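Local coordinates for protein Afp (Microbacterium arborescens, PDB 2YJK) that probably takes up, oxidises and stores iron as a Dps-family member of the ferritin fold, working as a shell of twelve subunits, at residues H30-L35 with A63-Y68; G39-W44 with T96-G101; R47-I52 with A103-E108. All blocks are in the same frame, centred on the assembly; numbering follows the deposited sequence.

In the fold
The three contacts run from the middle of the helical bundle to one end of it. Interaction 1 is the buried one. It joins helix 15-45 to helix 51-78 near the centre of the chain, with a paired amide beside apolar contacts. Interaction 2 lies further along helix 15-45, partly buried. There a glutamine holds the loop before strand 103-104, and the same helix turn carries iron-site residues. Interaction 3 is at the bundle end, also partly buried. Backbone bonds pair strands 46-47 and 103-104 in parallel, and an indole face packs on the turn before helix 51-78. Interactions 2 and 3 touch through Glu-108, which packs on Ala-42, Val-98 and Pro-99.

Interaction 1 of 3, residues H30-L35 with A63-Y68; sequences HKMQAL and AHAQDY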
loop_
_atom_site.group_PDB
_atom_site.type_symbol
_atom_site.label_atom_id
_atom_site.label_comp_id
_atom_site.label_asym_id
_atom_site.label_seq_id
_atom_site.Cartn_x
_atom_site.Cartn_y
_atom_site.Cartn_z
ATOM N N HIS C 30 26.508 21.990 3.769
ATOM C CA HIS C 30 26.059 23.388 3.588
ATOM C C HIS C 30 25.500 23.657 2.178
ATOM O O HIS C 30 24.491 24.351 2.033
ATOM C CB HIS C 30 27.181 24.418 3.844
ATOM C CG HIS C 30 27.582 24.566 5.276
ATOM N ND1 HIS C 30 28.883 24.858 5.648
ATOM C CD2 HIS C 30 26.876 24.473 6.427
ATOM C CE1 HIS C 30 28.946 24.974 6.968
ATOM N NE2 HIS C 30 27.748 24.717 7.463
ATOM N N LYS C 31 26.166 23.134 1.151
ATOM C CA LYS C 31 25.682 23.363 -0.225
ATOM C C LYS C 31 24.412 22.584 -0.546
ATOM O O LYS C 31 23.548 23.075 -1.254
ATOM C CB LYS C 31 26.777 23.044 -1.234
ATOM C CG LYS C 31 27.969 24.057 -1.096
ATOM C CD LYS C 31 28.837 23.993 -2.273
ATOM C CE LYS C 31 29.732 25.315 -2.395
ATOM N NZ LYS C 31 30.606 25.425 -1.213
ATOM N N MET C 32 24.301 21.377 -0.024
ATOM C CA MET C 32 23.073 20.610 -0.197
ATOM C C MET C 32 21.881 21.233 0.516
ATOM O O MET C 32 20.796 21.204 0.008
ATOM C CB MET C 32 23.290 19.233 0.298
ATOM C CG MET C 32 24.140 18.343 -0.686
ATOM S SD MET C 32 23.552 18.349 -2.429
ATOM C CE MET C 32 24.915 19.149 -3.147
ATOM N N GLN C 33 22.087 21.784 1.711
ATOM C CA GLN C 33 21.023 22.367 2.469
ATOM C C GLN C 33 20.640 23.723 1.829
ATOM O O GLN C 33 19.435 24.066 1.847
ATOM C CB GLN C 33 21.458 22.530 3.954
ATOM C CG GLN C 33 20.374 22.943 4.925
ATOM C CD GLN C 33 19.194 21.958 4.944
ATOM O OE1 GLN C 33 18.131 22.249 4.380
ATOM N NE2 GLN C 33 19.378 20.804 5.569
ATOM N N ALA C 34 21.632 24.495 1.331
ATOM C CA ALA C 34 21.376 25.725 0.524
ATOM C C ALA C 34 20.527 25.424 -0.749
ATOM O O ALA C 34 19.595 26.169 -1.062
ATOM C CB ALA C 34 22.695 26.414 0.104
ATOM N N LEU C 35 20.834 24.297 -1.423
ATOM C CA LEU C 35 20.101 23.834 -2.579
ATOM C C LEU C 35 18.642 23.469 -2.266
ATOM O O LEU C 35 17.764 23.728 -3.100
ATOM C CB LEU C 35 20.834 22.665 -3.210
ATOM C CG LEU C 35 20.316 22.239 -4.583
ATOM C CD1 LEU C 35 20.521 23.380 -5.544
ATOM C CD2 LEU C 35 20.840 20.818 -5.133
ATOM N N ALA C 63 14.143 17.459 -2.899
ATOM C CA ALA C 63 13.865 16.307 -2.040
ATOM C C ALA C 63 15.194 15.491 -1.965
ATOM O O ALA C 63 15.628 15.155 -0.866
ATOM C CB ALA C 63 12.687 15.475 -2.577
ATOM N N HIS C 64 15.887 15.298 -3.111
ATOM C CA HIS C 64 17.245 14.718 -3.135
ATOM C C HIS C 64 18.261 15.511 -2.314
ATOM O O HIS C 64 18.972 14.923 -1.473
ATOM C CB HIS C 64 17.751 14.554 -4.562
ATOM C CG HIS C 64 16.945 13.558 -5.362
ATOM N ND1 HIS C 64 16.932 13.530 -6.743
ATOM C CD2 HIS C 64 16.065 12.609 -4.963
ATOM C CE1 HIS C 64 16.113 12.579 -7.158
ATOM N NE2 HIS C 64 15.575 12.006 -6.098
ATOM N N ALA C 65 18.352 16.842 -2.536
ATOM C CA ALA C 65 19.332 17.631 -1.794
ATOM C C ALA C 65 19.121 17.451 -0.260
ATOM O O ALA C 65 20.089 17.216 0.496
ATOM C CB ALA C 65 19.267 19.176 -2.220
ATOM N N GLN C 66 17.873 17.546 0.183
ATOM C CA GLN C 66 17.578 17.337 1.587
ATOM C C GLN C 66 18.063 15.968 2.083
ATOM O O GLN C 66 18.639 15.913 3.126
ATOM C CB GLN C 66 16.078 17.512 1.949
ATOM C CG GLN C 66 15.841 17.509 3.484
ATOM C CD GLN C 66 16.548 18.717 4.179
ATOM O OE1 GLN C 66 17.658 18.597 4.763
ATOM N NE2 GLN C 66 15.944 19.886 4.052
ATOM N N ASP C 67 17.845 14.891 1.329
ATOM C CA ASP C 67 18.326 13.579 1.744
ATOM C C ASP C 67 19.830 13.576 1.806
ATOM O O ASP C 67 20.402 13.104 2.784
ATOM C CB ASP C 67 17.840 12.455 0.832
ATOM C CG ASP C 67 16.354 12.129 1.047
ATOM O OD1 ASP C 67 15.834 12.200 2.223
ATOM O OD2 ASP C 67 15.664 11.802 0.022
ATOM N N TYR C 68 20.466 14.154 0.815
ATOM C CA TYR C 68 21.943 14.178 0.780
ATOM C C TYR C 68 22.525 14.968 1.914
ATOM O O TYR C 68 23.500 14.535 2.514
ATOM C CB TYR C 68 22.467 14.695 -0.563
ATOM C CG TYR C 68 22.018 13.878 -1.747
ATOM C CD1 TYR C 68 21.766 12.471 -1.628
ATOM C CD2 TYR C 68 21.813 14.492 -2.984
ATOM C CE1 TYR C 68 21.342 11.741 -2.721
ATOM C CE2 TYR C 68 21.379 13.744 -4.096
ATOM C CZ TYR C 68 21.173 12.406 -3.959
ATOM O OH TYR C 68 20.722 11.741 -5.056
#
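Gln-33 and Gln-66 pair their side-chain amides between the two helices. Gln-33 NE2 donates to Gln-66 OE1 at 2.9 Å, and Gln-66 NE2 returns a bond to Gln-33 OE1 at 3.2 Å. Each donor meets a lone pair in the plane of the accepting carbonyl. The pairing is not flat, since the amide planes are 36° apart. Neither amide could turn over alone without setting like atoms against like. Trp-44 and Lys-40 of the second subunit pack on Gln-33 and Gln-66 respectively.

The apolar contacts centre on Ala-65, whose CB points at segment 30-35 of helix 15-45. It meets Leu-35 CD2 at 3.7 Å. CG of Met-32 is anti to the carbonyl carbon (chi1 -76°) and touches Tyr-68 CB at 4.0 Å. Met-32 SD lies at the edge of the Tyr-68 ring, near the ring plane. Met-32 also packs on Ala-119 of helix 105-130.

Against the backbone, Ala-65 CB rests 3.4 Å from Met-32 O. The small Ala-65 fits a close approach, with segment axes 7.9 Å apart at a near-antiparallel 150°. Such a pair of long antiparallel helices is characteristic of the ferritin four-helix bundle.

Interaction 2 of 3, residues G39-W44 with T96-G101; sequences GKQAHW and TAVPAG. With OFE (Iron(II) oxide), chain B.
Gln-41 NE2 is gripped by two backbone carbonyls of the loop 96-101. It donates to Pro-99 O at 3.1 Å, nearly straight at 172°, with the acceptor almost in the Gln-41 amide plane. A second, weak bond goes to Ala-100 O at 3.0 Å. The helix of Gln-41 belongs to the ferritin-fold bundle, and its other side carries part of the iron site between subunits, as in other Dps proteins.

CG of Gln-41 is anti to the backbone N (chi1 169°), and CG meets Val-98 CG1 at 3.5 Å. Val-98 points at the helix, and its CG1 also reaches Ala-42 CB at 4.3 Å. The other end of the amide is used too: Gln-41 OE1 accepts from Ser-85 N of the second subunit. Both ends being held, the amide is fixed in its rotation. An alanine here would probably leave Pro-99 O, Ala-100 O and Ser-85 N of the second subunit without their partner and open a gap beside Val-98. Within the loop, Val-98 N donates to Thr-96 OG1 in an ST turn.

On the iron side, Lys-40 NZ lies 2.6 Å from the oxide O and forms salt bridges with Asp-59 and with Asp-70 of the second subunit. Asp-70 and Glu-74 of that subunit also bind the iron. His-43 ND1 bonds to His-55 O, which helps set the ring. The iron lies in the plane of that ring, at its edge, 2.5 Å from His-43 NE2.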
loop_
_atom_site.group_PDB
_atom_site.type_symbol
_atom_site.label_atom_id
_atom_site.label_comp_id
_atom_site.label_asym_id
_atom_site.label_seq_id
_atom_site.Cartn_x
_atom_site.Cartn_y
_atom_site.Cartn_z
ATOM N N GLY C 39 16.381 25.914 -4.210
ATOM C CA GLY C 39 15.667 25.130 -5.142
ATOM C C GLY C 39 14.177 25.389 -4.931
ATOM O O GLY C 39 13.384 25.413 -5.901
ATOM N N LYS C 40 13.759 25.527 -3.666
ATOM C CA LYS C 40 12.348 25.849 -3.438
ATOM C C LYS C 40 12.020 27.204 -3.997
ATOM O O LYS C 40 10.992 27.362 -4.634
ATOM C CB LYS C 40 11.954 25.790 -1.962
ATOM C CG LYS C 40 11.646 24.375 -1.501
ATOM C CD LYS C 40 10.243 23.884 -2.060
ATOM C CE LYS C 40 9.733 22.747 -1.225
ATOM N NZ LYS C 40 8.508 22.109 -1.831
ATOM N N GLN C 41 12.920 28.160 -3.781
ATOM C CA GLN C 41 12.824 29.439 -4.413
ATOM C C GLN C 41 12.598 29.305 -5.914
ATOM O O GLN C 41 11.702 29.944 -6.400
ATOM C CB GLN C 41 14.087 30.297 -4.119
ATOM C CG GLN C 41 14.204 31.577 -4.957
ATOM C CD GLN C 41 13.212 32.697 -4.529
ATOM O OE1 GLN C 41 12.418 32.541 -3.590
ATOM N NE2 GLN C 41 13.229 33.803 -5.256
ATOM N N ALA C 42 13.428 28.519 -6.633
ATOM C CA ALA C 42 13.306 28.299 -8.118
ATOM C C ALA C 42 11.950 27.613 -8.418
ATOM O O ALA C 42 11.201 27.983 -9.332
ATOM C CB ALA C 42 14.509 27.417 -8.654
ATOM N N HIS C 43 11.590 26.671 -7.553
ATOM C CA HIS C 43 10.346 25.916 -7.678
ATOM C C HIS C 43 9.120 26.863 -7.604
ATOM O O HIS C 43 8.209 26.747 -8.440
ATOM C CB HIS C 43 10.369 24.911 -6.541
ATOM C CG HIS C 43 9.090 24.179 -6.335
ATOM N ND1 HIS C 43 8.681 23.143 -7.160
ATOM C CD2 HIS C 43 8.134 24.323 -5.391
ATOM C CE1 HIS C 43 7.528 22.677 -6.718
ATOM N NE2 HIS C 43 7.192 23.361 -5.636
ATOM N N TRP C 44 9.114 27.818 -6.646
ATOM C CA TRP C 44 7.965 28.768 -6.487
ATOM C C TRP C 44 7.839 29.789 -7.664
ATOM O O TRP C 44 6.729 30.110 -8.113
ATOM C CB TRP C 44 8.030 29.520 -5.125
ATOM C CG TRP C 44 7.931 28.512 -3.964
ATOM C CD1 TRP C 44 7.166 27.315 -3.937
ATOM C CD2 TRP C 44 8.564 28.609 -2.674
ATOM N NE1 TRP C 44 7.334 26.700 -2.711
ATOM C CE2 TRP C 44 8.195 27.448 -1.934
ATOM C CE3 TRP C 44 9.405 29.565 -2.075
ATOM C CZ2 TRP C 44 8.642 27.221 -0.583
ATOM C CZ3 TRP C 44 9.858 29.351 -0.726
ATOM C CH2 TRP C 44 9.500 28.177 -0.013
ATOM N N THR C 96 24.117 31.868 -4.219
ATOM C CA THR C 96 23.216 31.355 -5.260
ATOM C C THR C 96 23.082 32.291 -6.460
ATOM O O THR C 96 23.130 33.509 -6.316
ATOM C CB THR C 96 21.751 31.043 -4.685
ATOM O OG1 THR C 96 20.955 30.441 -5.708
ATOM C CG2 THR C 96 21.051 32.317 -4.191
ATOM N N ALA C 97 22.904 31.723 -7.645
ATOM C CA ALA C 97 22.537 32.529 -8.820
ATOM C C ALA C 97 20.994 32.535 -9.009
ATOM O O ALA C 97 20.488 33.141 -9.945
ATOM C CB ALA C 97 23.207 31.968 -10.067
ATOM N N VAL C 98 20.232 31.828 -8.161
ATOM C CA VAL C 98 18.779 31.756 -8.393
ATOM C C VAL C 98 18.251 33.198 -8.260
ATOM O O VAL C 98 18.568 33.849 -7.281
ATOM C CB VAL C 98 18.076 30.838 -7.383
ATOM C CG1 VAL C 98 16.556 31.038 -7.458
ATOM C CG2 VAL C 98 18.556 29.348 -7.502
ATOM N N PRO C 99 17.468 33.693 -9.241
ATOM C CA PRO C 99 16.968 35.054 -9.114
ATOM C C PRO C 99 15.994 35.287 -7.969
ATOM O O PRO C 99 15.334 34.360 -7.490
ATOM C CB PRO C 99 16.222 35.301 -10.457
ATOM C CG PRO C 99 16.834 34.346 -11.420
ATOM C CD PRO C 99 17.136 33.108 -10.554
ATOM N N ALA C 100 15.851 36.567 -7.622
ATOM C CA ALA C 100 15.035 37.025 -6.501
ATOM C C ALA C 100 13.555 36.819 -6.760
ATOM O O ALA C 100 12.795 36.724 -5.823
ATOM C CB ALA C 100 15.297 38.507 -6.194
ATOM N N GLY C 101 13.123 36.818 -8.014
ATOM C CA GLY C 101 11.664 36.761 -8.265
ATOM C C GLY C 101 11.359 35.860 -9.439
ATOM O O GLY C 101 12.107 34.928 -9.699
HETATM FE FE OFE B . 5.293 23.228 -3.999
HETATM O O OFE B . 6.200 21.247 -2.799
HETATM O O HOH W 1 3.864 22.299 -5.637
#

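Interaction 3 of 3, residues R47-I52 with A103-E108; sequences RGSNFI and AQWQDE
Trp-105 N donates to Arg-47 O at 2.8 Å, nearly along the C=O axis. A weak bond runs from Arg-47 N to Ala-103 O at 3.0 Å. Together they make a parallel bridge between Arg-47 and Gln-104. Gln-104 CA adds a C-H contact to Arg-47 O. Gln-104 is also the N-cap residue of the next helix, where its O accepts from both Asp-107 N and Glu-108 N.

Outside this backbone core, Gly-48 opens a type I turn to Phe-51. A CB on Gly-48 would probably clash with Gln-104 NE2, which lies 3.6 Å from Gly-48 CA. The backbone angles at Gly-48 also call for glycine.

Packing centres on the Trp-105 indole. CG of Trp-105 sits between its own backbone N and carbonyl carbon (chi1 65°), and it lies 3.6 Å from Asn-50 CB. That CB lies over the five-membered ring, 3.5 Å from its centroid, in a CH-pi contact. Asn-50 ND2 reaches Trp-105 CZ3 at 3.6 Å, with the amide turned 85° to the indole. That ND2 bonds to Ser-49 O of the fourth subunit. Gln-106 CD lies over the opposite face of the indole. Arg-47 makes a cation-pi contact with Phe-102.

The contact pairs strand 46-47 with strand 103-104 and packs the turn before helix 51-78 on the first turn of helix 105-130, with Val-46 and His-158 also packing on Trp-105.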
loop_
_atom_site.group_PDB
_atom_site.type_symbol
_atom_site.label_atom_id
_atom_site.label_comp_id
_atom_site.label_asym_id
_atom_site.label_seq_id
_atom_site.Cartn_x
_atom_site.Cartn_y
_atom_site.Cartn_z
ATOM N N ARG C 47 8.512 30.150 -14.383
ATOM C CA ARG C 47 7.450 30.549 -15.316
ATOM C C ARG C 47 7.732 29.976 -16.686
ATOM O O ARG C 47 8.881 29.648 -16.988
ATOM C CB ARG C 47 7.424 32.075 -15.534
ATOM C CG ARG C 47 7.537 32.876 -14.289
ATOM C CD ARG C 47 6.247 33.582 -14.098
ATOM N NE ARG C 47 5.468 32.923 -13.070
ATOM C CZ ARG C 47 4.309 33.375 -12.573
ATOM N NH1 ARG C 47 3.772 34.515 -13.028
ATOM N NH2 ARG C 47 3.701 32.663 -11.598
ATOM N N GLY C 48 6.698 29.930 -17.524
ATOM C CA GLY C 48 6.889 29.781 -18.978
ATOM C C GLY C 48 6.487 28.406 -19.440
ATOM O O GLY C 48 5.967 27.591 -18.638
ATOM N N SER C 49 6.771 28.102 -20.705
ATOM C CA SER C 49 6.053 27.018 -21.402
ATOM C C SER C 49 6.287 25.616 -20.808
ATOM O O SER C 49 5.478 24.707 -20.978
ATOM C CB SER C 49 6.370 27.049 -22.877
ATOM O OG SER C 49 7.739 26.773 -23.057
ATOM N N ASN C 50 7.387 25.466 -20.092
ATOM C CA ASN C 50 7.706 24.213 -19.451
ATOM C C ASN C 50 7.353 24.167 -17.948
ATOM O O ASN C 50 7.830 23.315 -17.250
ATOM C CB ASN C 50 9.194 23.988 -19.575
ATOM C CG ASN C 50 9.527 22.611 -20.083
ATOM O OD1 ASN C 50 8.701 21.688 -20.060
ATOM N ND2 ASN C 50 10.779 22.448 -20.517
ATOM N N PHE C 51 6.503 25.074 -17.481
ATOM C CA PHE C 51 6.256 25.224 -16.058
ATOM C C PHE C 51 6.043 23.926 -15.265
ATOM O O PHE C 51 6.784 23.658 -14.326
ATOM C CB PHE C 51 5.111 26.199 -15.767
ATOM C CG PHE C 51 4.703 26.192 -14.329
ATOM C CD1 PHE C 51 5.441 26.883 -13.381
ATOM C CD2 PHE C 51 3.600 25.450 -13.911
ATOM C CE1 PHE C 51 5.081 26.901 -12.025
ATOM C CE2 PHE C 51 3.219 25.444 -12.554
ATOM C CZ PHE C 51 3.981 26.172 -11.608
ATOM N N ILE C 52 5.045 23.125 -15.621
ATOM C CA ILE C 52 4.666 22.043 -14.689
ATOM C C ILE C 52 5.775 20.963 -14.577
ATOM O O ILE C 52 6.118 20.516 -13.472
ATOM C CB ILE C 52 3.190 21.511 -14.898
ATOM C CG1 ILE C 52 2.650 20.805 -13.648
ATOM C CG2 ILE C 52 3.107 20.572 -16.066
ATOM C CD1 ILE C 52 2.363 21.681 -12.456
ATOM N N ALA C 103 11.108 34.129 -12.993
ATOM C CA ALA C 103 12.101 33.911 -14.026
ATOM C C ALA C 103 11.629 32.754 -14.916
ATOM O O ALA C 103 11.063 31.758 -14.444
ATOM C CB ALA C 103 13.474 33.602 -13.387
ATOM N N GLN C 104 11.812 32.909 -16.207
ATOM C CA GLN C 104 11.628 31.840 -17.196
ATOM C C GLN C 104 12.317 30.528 -16.798
ATOM O O GLN C 104 13.405 30.543 -16.238
ATOM C CB GLN C 104 12.184 32.330 -18.541
ATOM C CG GLN C 104 11.284 33.409 -19.212
ATOM C CD GLN C 104 9.819 32.947 -19.301
ATOM O OE1 GLN C 104 8.953 33.428 -18.545
ATOM N NE2 GLN C 104 9.551 31.970 -20.174
ATOM N N TRP C 105 11.681 29.387 -17.080
ATOM C CA TRP C 105 12.300 28.078 -16.747
ATOM C C TRP C 105 13.773 27.866 -17.190
ATOM O O TRP C 105 14.523 27.183 -16.487
ATOM C CB TRP C 105 11.412 26.912 -17.224
ATOM C CG TRP C 105 11.281 26.850 -18.734
ATOM C CD1 TRP C 105 10.374 27.538 -19.541
ATOM C CD2 TRP C 105 12.091 26.065 -19.618
ATOM N NE1 TRP C 105 10.571 27.178 -20.864
ATOM C CE2 TRP C 105 11.628 26.303 -20.940
ATOM C CE3 TRP C 105 13.155 25.185 -19.417
ATOM C CZ2 TRP C 105 12.212 25.687 -22.077
ATOM C CZ3 TRP C 105 13.729 24.545 -20.537
ATOM C CH2 TRP C 105 13.251 24.806 -21.860
ATOM N N GLN C 106 14.175 28.378 -18.363
ATOM C CA GLN C 106 15.573 28.244 -18.806
ATOM C C GLN C 106 16.522 28.859 -17.833
ATOM O O GLN C 106 17.614 28.321 -17.630
ATOM C CB GLN C 106 15.875 28.880 -20.175
ATOM C CG GLN C 106 15.089 28.280 -21.320
ATOM C CD GLN C 106 13.712 28.989 -21.536
ATOM O OE1 GLN C 106 13.182 29.709 -20.651
ATOM N NE2 GLN C 106 13.136 28.784 -22.731
ATOM N N ASP C 107 16.148 30.014 -17.282
ATOM C CA ASP C 107 17.050 30.762 -16.419
ATOM C C ASP C 107 17.161 30.099 -15.057
ATOM O O ASP C 107 18.258 30.037 -14.468
ATOM C CB ASP C 107 16.579 32.191 -16.276
ATOM C CG ASP C 107 16.689 32.981 -17.614
ATOM O OD1 ASP C 107 17.757 32.907 -18.307
ATOM O OD2 ASP C 107 15.692 33.679 -17.945
ATOM N N GLU C 108 16.021 29.603 -14.569
ATOM C CA GLU C 108 16.012 28.833 -13.336
ATOM C C GLU C 108 16.944 27.587 -13.508
ATOM O O GLU C 108 17.684 27.261 -12.642
ATOM C CB GLU C 108 14.579 28.373 -12.959
ATOM C CG GLU C 108 13.583 29.449 -12.568
ATOM C CD GLU C 108 13.936 30.245 -11.302
ATOM O OE1 GLU C 108 15.001 30.003 -10.669
ATOM O OE2 GLU C 108 13.130 31.141 -10.924
#